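Local coordinates for Alr1585 protein (Nostoc sp., PDB 5C2I), which is a haem-containing DyP-type peroxidase of the dye-decolourising family that probably uses hydrogen peroxide to oxidise dyes and similar substrates, at residues D294-T299 against I303-V308; A274-I279 against E438-N443. The protein carries 1 engineered substitution. One frame throughout, in Å; residues are numbered along the deposited sequence.

Contact 1 folds a loop back on itself, whereas contact 2 joins the end of a helix to a short strand more than 150 residues further along the chain, contact 1 lying within the loop it closes. Their centres are about 21 Å apart and their nearest atoms about 9 Å apart. Helix 281-289 connects them: A274 and I279 pack on it from contact 2, V298 and P304 from contact 1. Contact 1 lies nearer the chain centre, the D294 side chain about 10 Å from the haem and not touching it, and it meets the second subunit. Contact 2 lies further out, its centre about 31 Å from that of the chain, and no other chain touches it.

Contact 1: residues D294-T299 against I303-V308; sequences DGTPVT and IPTYAV
Three hydrogen bonds converge on T296 OG1, two of them from T305. The hydroxyl of T305 donates to it at 2.8 Å (OG1 to OG1), and the T305 backbone N at 2.9 Å, with an N-H...O angle of 156°. T296 OG1 spends its own proton on D294 OD1, 2.6 Å away, using the carboxylate's syn lone pair. The T296 backbone N reaches the same OD1, nearly in line with the C-O bond, and so closes an Asx turn across G295, whose positive phi would jam a side chain against the preceding carbonyl. The second carboxylate oxygen, D294 OD2, accepts a weak bond of 2.9 Å from the backbone N of Y306. Water 1 lies 2.8 Å from both D294 OD1 and A307 O, bridging the two segments. With OG1 beside its own backbone N (chi1 -61°), the T296 methyl is anti to that N and faces the same segment, CG2 lying 3.6 Å from I303 O. An alanine at T296 would take away the central oxygen, and T305 N would probably be left without its acceptor and D294 freer to turn. Further out, P304 CB sits 3.8 Å above the plane of the Y306 ring, near its rim, while P304 also touches N282 of helix 281-289. N221 of the second subunit is hydrogen-bonded to T305 OG1, and R84 of that subunit makes a cation-pi contact with Y306. Several donors directed at the D294 carboxylate would be expected to favour its charged form. Side-chain-to-backbone bonds thus hold the turn that meets the neighbouring subunit.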
loop_
_atom_site.group_PDB
_atom_site.type_symbol
_atom_site.label_atom_id
_atom_site.label_comp_id
_atom_site.label_asym_id
_atom_site.label_seq_id
_atom_site.Cartn_x
_atom_site.Cartn_y
_atom_site.Cartn_z
ATOM N N ASP A 294 2.936 -5.193 -22.085
ATOM C CA ASP A 294 2.164 -3.992 -21.727
ATOM C C ASP A 294 0.979 -3.724 -22.643
ATOM O O ASP A 294 0.198 -2.817 -22.381
ATOM C CB ASP A 294 3.059 -2.726 -21.626
ATOM C CG ASP A 294 3.703 -2.350 -22.961
ATOM O OD1 ASP A 294 2.971 -2.197 -23.930
ATOM O OD2 ASP A 294 4.907 -2.121 -23.018
ATOM N N GLY A 295 0.866 -4.494 -23.726
ATOM C CA GLY A 295 -0.170 -4.280 -24.710
ATOM C C GLY A 295 0.240 -3.683 -26.047
ATOM O O GLY A 295 -0.571 -3.663 -26.986
ATOM N N THR A 296 1.490 -3.192 -26.163
ATOM C CA THR A 296 1.983 -2.613 -27.381
ATOM C C THR A 296 1.844 -3.625 -28.553
ATOM O O THR A 296 2.432 -4.703 -28.494
ATOM C CB THR A 296 3.488 -2.194 -27.249
ATOM O OG1 THR A 296 3.628 -1.209 -26.200
ATOM C CG2 THR A 296 3.994 -1.589 -28.545
ATOM N N PRO A 297 1.143 -3.246 -29.642
ATOM C CA PRO A 297 1.026 -4.184 -30.773
ATOM C C PRO A 297 2.345 -4.362 -31.518
ATOM O O PRO A 297 3.012 -3.372 -31.861
ATOM C CB PRO A 297 0.006 -3.499 -31.703
ATOM C CG PRO A 297 -0.749 -2.566 -30.797
ATOM C CD PRO A 297 0.288 -2.072 -29.816
ATOM N N VAL A 298 2.753 -5.603 -31.712
ATOM C CA VAL A 298 4.032 -5.876 -32.340
ATOM C C VAL A 298 3.987 -5.520 -33.839
ATOM O O VAL A 298 5.033 -5.335 -34.442
ATOM C CB VAL A 298 4.498 -7.346 -32.106
ATOM C CG1 VAL A 298 3.741 -8.315 -32.987
ATOM C CG2 VAL A 298 6.015 -7.479 -32.329
ATOM N N THR A 299 2.795 -5.382 -34.427
ATOM C CA THR A 299 2.722 -4.910 -35.819
ATOM C C THR A 299 3.231 -3.467 -35.911
ATOM O O THR A 299 3.713 -3.063 -36.941
ATOM C CB THR A 299 1.313 -5.113 -36.470
ATOM O OG1 THR A 299 1.427 -4.966 -37.886
ATOM C CG2 THR A 299 0.294 -4.138 -35.940
ATOM N N ILE A 303 9.587 -2.614 -29.965
ATOM C CA ILE A 303 9.870 -2.361 -28.551
ATOM C C ILE A 303 8.586 -2.079 -27.800
ATOM O O ILE A 303 7.592 -1.565 -28.380
ATOM C CB ILE A 303 10.861 -1.182 -28.352
ATOM C CG1 ILE A 303 10.302 0.130 -28.924
ATOM C CG2 ILE A 303 12.222 -1.518 -28.999
ATOM C CD1 ILE A 303 11.060 1.380 -28.475
ATOM N N PRO A 304 8.569 -2.427 -26.519
ATOM C CA PRO A 304 7.425 -2.029 -25.726
ATOM C C PRO A 304 7.354 -0.516 -25.518
ATOM O O PRO A 304 8.390 0.163 -25.503
ATOM C CB PRO A 304 7.672 -2.715 -24.379
ATOM C CG PRO A 304 9.130 -2.810 -24.294
ATOM C CD PRO A 304 9.662 -2.974 -25.689
ATOM N N THR A 305 6.148 0.011 -25.415
ATOM C CA THR A 305 5.970 1.455 -25.206
ATOM C C THR A 305 5.441 1.770 -23.817
ATOM O O THR A 305 5.446 2.939 -23.428
ATOM C CB THR A 305 5.063 2.115 -26.265
ATOM O OG1 THR A 305 3.741 1.578 -26.212
ATOM C CG2 THR A 305 5.623 1.919 -27.639
ATOM N N TYR A 306 5.016 0.738 -23.083
ATOM C CA TYR A 306 4.635 0.875 -21.677
ATOM C C TYR A 306 3.420 1.768 -21.437
ATOM O O TYR A 306 3.286 2.296 -20.348
ATOM C CB TYR A 306 5.809 1.316 -20.776
ATOM C CG TYR A 306 6.968 0.332 -20.857
ATOM C CD1 TYR A 306 6.850 -0.962 -20.316
ATOM C CD2 TYR A 306 8.148 0.680 -21.496
ATOM C CE1 TYR A 306 7.903 -1.868 -20.402
ATOM C CE2 TYR A 306 9.198 -0.211 -21.563
ATOM C CZ TYR A 306 9.050 -1.502 -21.026
ATOM O OH TYR A 306 10.116 -2.402 -21.106
ATOM N N ALA A 307 2.561 1.969 -22.435
ATOM C CA ALA A 307 1.326 2.729 -22.207
ATOM C C ALA A 307 0.367 1.928 -21.347
ATOM O O ALA A 307 0.023 0.762 -21.663
ATOM C CB ALA A 307 0.660 3.141 -23.529
ATOM N N VAL A 308 -0.065 2.536 -20.253
ATOM C CA VAL A 308 -0.956 1.871 -19.292
ATOM C C VAL A 308 -2.271 1.473 -19.973
ATOM O O VAL A 308 -2.772 0.359 -19.726
ATOM C CB VAL A 308 -1.237 2.744 -18.050
ATOM C CG1 VAL A 308 -2.300 2.124 -17.167
ATOM C CG2 VAL A 308 0.052 2.952 -17.261
HETATM O O HOH W 1 0.951 -0.211 -24.173
#

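Contact 2: residues A274-I279 against E438-N443; sequences AQKLNI and ETEEYN
K276 O and E440 OE1 are bridged by water 2, which donates to the carbonyl at 2.7 Å and to the carboxylate at 2.8 Å. The carbonyl belongs to the last turn of helix 263-277, which ends in a Schellman motif: N278, with positive phi, is the C-prime residue, and I279 N returns to A274 O at 3.0 Å, with a weaker bond from N278 N to Q275 O. Against this helix end lies strand 439-442, the partner of strand 428-431 in a two-stranded antiparallel hairpin, with E440 and Y442 both facing the helix. E440 stretches out along its chain, CG opposite the backbone N (chi1 170°), and thereby brings its carboxylate up to the helix end. There OE2 stands 3.8 Å from K276 O, two acceptors near each other; the water donating to both K276 O and OE1 probably offsets some of their repulsion. The amine of K276 offers only a loose counter-charge, its NZ being 4.8 Å from E440 OE2; two bends in the lysine chain carry it across the glutamate, nearly perpendicular to it. On the apolar side, L277 and E440 run alongside with their ends pointing opposite ways, L277 CD2 4.0 Å from E440 CB, and L277 also rests on W430 of the paired strand. Y442 reaches along the helix to K272 and L273, and its hydroxyl is hydrogen-bonded to D269 two turns back. Its ring meets the lysine by the edge, K276 CG lying near the ring plane, 4.2 Å from Y442 CE2.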
loop_
_atom_site.group_PDB
_atom_site.type_symbol
_atom_site.label_atom_id
_atom_site.label_comp_id
_atom_site.label_asym_id
_atom_site.label_seq_id
_atom_site.Cartn_x
_atom_site.Cartn_y
_atom_site.Cartn_z
ATOM N N ALA A 274 13.837 -16.601 -27.727
ATOM C CA ALA A 274 14.588 -15.362 -27.811
ATOM C C ALA A 274 16.076 -15.624 -28.067
ATOM O O ALA A 274 16.711 -14.954 -28.892
ATOM C CB ALA A 274 14.392 -14.557 -26.534
ATOM N N GLN A 275 16.625 -16.599 -27.375
ATOM C CA GLN A 275 18.057 -16.919 -27.534
ATOM C C GLN A 275 18.314 -17.460 -28.936
ATOM O O GLN A 275 19.316 -17.109 -29.551
ATOM C CB GLN A 275 18.537 -17.976 -26.554
ATOM C CG GLN A 275 18.439 -17.638 -25.086
ATOM C CD GLN A 275 18.940 -18.772 -24.197
ATOM O OE1 GLN A 275 19.880 -19.518 -24.567
ATOM N NE2 GLN A 275 18.330 -18.899 -22.998
ATOM N N LYS A 276 17.437 -18.320 -29.423
ATOM C CA LYS A 276 17.598 -18.913 -30.766
ATOM C C LYS A 276 17.568 -17.850 -31.866
ATOM O O LYS A 276 18.425 -17.843 -32.783
ATOM C CB LYS A 276 16.553 -20.024 -30.989
ATOM C CG LYS A 276 16.951 -21.288 -30.252
ATOM C CD LYS A 276 18.309 -21.857 -30.726
ATOM C CE LYS A 276 18.244 -22.476 -32.108
ATOM N NZ LYS A 276 19.459 -23.261 -32.507
ATOM N N LEU A 277 16.630 -16.906 -31.745
ATOM C CA LEU A 277 16.538 -15.817 -32.694
ATOM C C LEU A 277 17.507 -14.672 -32.432
ATOM O O LEU A 277 17.573 -13.724 -33.225
ATOM C CB LEU A 277 15.110 -15.259 -32.716
ATOM C CG LEU A 277 14.019 -16.257 -33.097
ATOM C CD1 LEU A 277 12.658 -15.646 -32.868
ATOM C CD2 LEU A 277 14.197 -16.706 -34.541
ATOM N N ASN A 278 18.215 -14.726 -31.303
ATOM C CA ASN A 278 19.046 -13.641 -30.864
ATOM C C ASN A 278 18.289 -12.308 -30.824
ATOM O O ASN A 278 18.733 -11.319 -31.429
ATOM C CB ASN A 278 20.289 -13.541 -31.772
ATOM C CG ASN A 278 21.357 -12.715 -31.156
ATOM O OD1 ASN A 278 21.576 -12.777 -29.950
ATOM N ND2 ASN A 278 22.017 -11.910 -31.959
ATOM N N ILE A 279 17.155 -12.294 -30.101
ATOM C CA ILE A 279 16.378 -11.092 -29.849
ATOM C C ILE A 279 16.080 -10.915 -28.346
ATOM O O ILE A 279 16.317 -11.814 -27.535
ATOM C CB ILE A 279 15.039 -11.115 -30.609
ATOM C CG1 ILE A 279 14.165 -12.294 -30.140
ATOM C CG2 ILE A 279 15.289 -11.178 -32.106
ATOM C CD1 ILE A 279 12.835 -12.404 -30.829
ATOM N N GLU A 438 13.379 -12.672 -43.689
ATOM C CA GLU A 438 13.997 -13.953 -43.356
ATOM C C GLU A 438 13.436 -14.516 -42.045
ATOM O O GLU A 438 13.387 -13.811 -41.034
ATOM C CB GLU A 438 15.523 -13.853 -43.300
ATOM C CG GLU A 438 16.171 -15.215 -43.151
ATOM C CD GLU A 438 17.700 -15.194 -43.222
ATOM O OE1 GLU A 438 18.286 -14.146 -43.563
ATOM O OE2 GLU A 438 18.312 -16.242 -42.951
ATOM N N THR A 439 13.049 -15.791 -42.072
ATOM C CA THR A 439 12.516 -16.452 -40.900
ATOM C C THR A 439 13.355 -17.636 -40.487
ATOM O O THR A 439 14.213 -18.122 -41.228
ATOM C CB THR A 439 11.073 -16.952 -41.116
ATOM O OG1 THR A 439 11.040 -17.884 -42.179
ATOM C CG2 THR A 439 10.116 -15.783 -41.414
ATOM N N GLU A 440 13.066 -18.120 -39.300
ATOM C CA GLU A 440 13.653 -19.329 -38.782
ATOM C C GLU A 440 12.531 -20.150 -38.109
ATOM O O GLU A 440 11.665 -19.591 -37.448
ATOM C CB GLU A 440 14.707 -18.957 -37.774
ATOM C CG GLU A 440 15.236 -20.113 -36.981
ATOM C CD GLU A 440 16.538 -19.755 -36.272
ATOM O OE1 GLU A 440 17.299 -18.914 -36.809
ATOM O OE2 GLU A 440 16.788 -20.329 -35.192
ATOM N N GLU A 441 12.536 -21.466 -38.314
ATOM C CA GLU A 441 11.493 -22.327 -37.716
ATOM C C GLU A 441 11.771 -22.596 -36.235
ATOM O O GLU A 441 12.913 -22.792 -35.848
ATOM C CB GLU A 441 11.409 -23.673 -38.450
ATOM C CG GLU A 441 10.733 -23.584 -39.802
ATOM C CD GLU A 441 10.627 -24.933 -40.480
ATOM O OE1 GLU A 441 11.366 -25.854 -40.112
ATOM O OE2 GLU A 441 9.769 -25.066 -41.376
ATOM N N TYR A 442 10.723 -22.595 -35.417
ATOM C CA TYR A 442 10.829 -22.992 -34.011
ATOM C C TYR A 442 9.467 -23.535 -33.608
ATOM O O TYR A 442 8.423 -22.913 -33.897
ATOM C CB TYR A 442 11.224 -21.796 -33.135
ATOM C CG TYR A 442 11.447 -22.059 -31.682
ATOM C CD1 TYR A 442 10.375 -22.121 -30.784
ATOM C CD2 TYR A 442 12.728 -22.178 -31.178
ATOM C CE1 TYR A 442 10.574 -22.344 -29.423
ATOM C CE2 TYR A 442 12.937 -22.407 -29.819
ATOM C CZ TYR A 442 11.849 -22.475 -28.947
ATOM O OH TYR A 442 12.100 -22.674 -27.612
ATOM N N ASN A 443 9.473 -24.690 -32.963
ATOM C CA ASN A 443 8.217 -25.315 -32.507
ATOM C C ASN A 443 7.921 -24.808 -31.102
ATOM O O ASN A 443 8.464 -25.329 -30.134
ATOM C CB ASN A 443 8.310 -26.826 -32.464
ATOM C CG ASN A 443 7.941 -27.505 -33.751
ATOM O OD1 ASN A 443 7.159 -28.467 -33.701
ATOM N ND2 ASN A 443 8.458 -27.053 -34.878
HETATM O O HOH W 2 18.857 -17.134 -35.334
#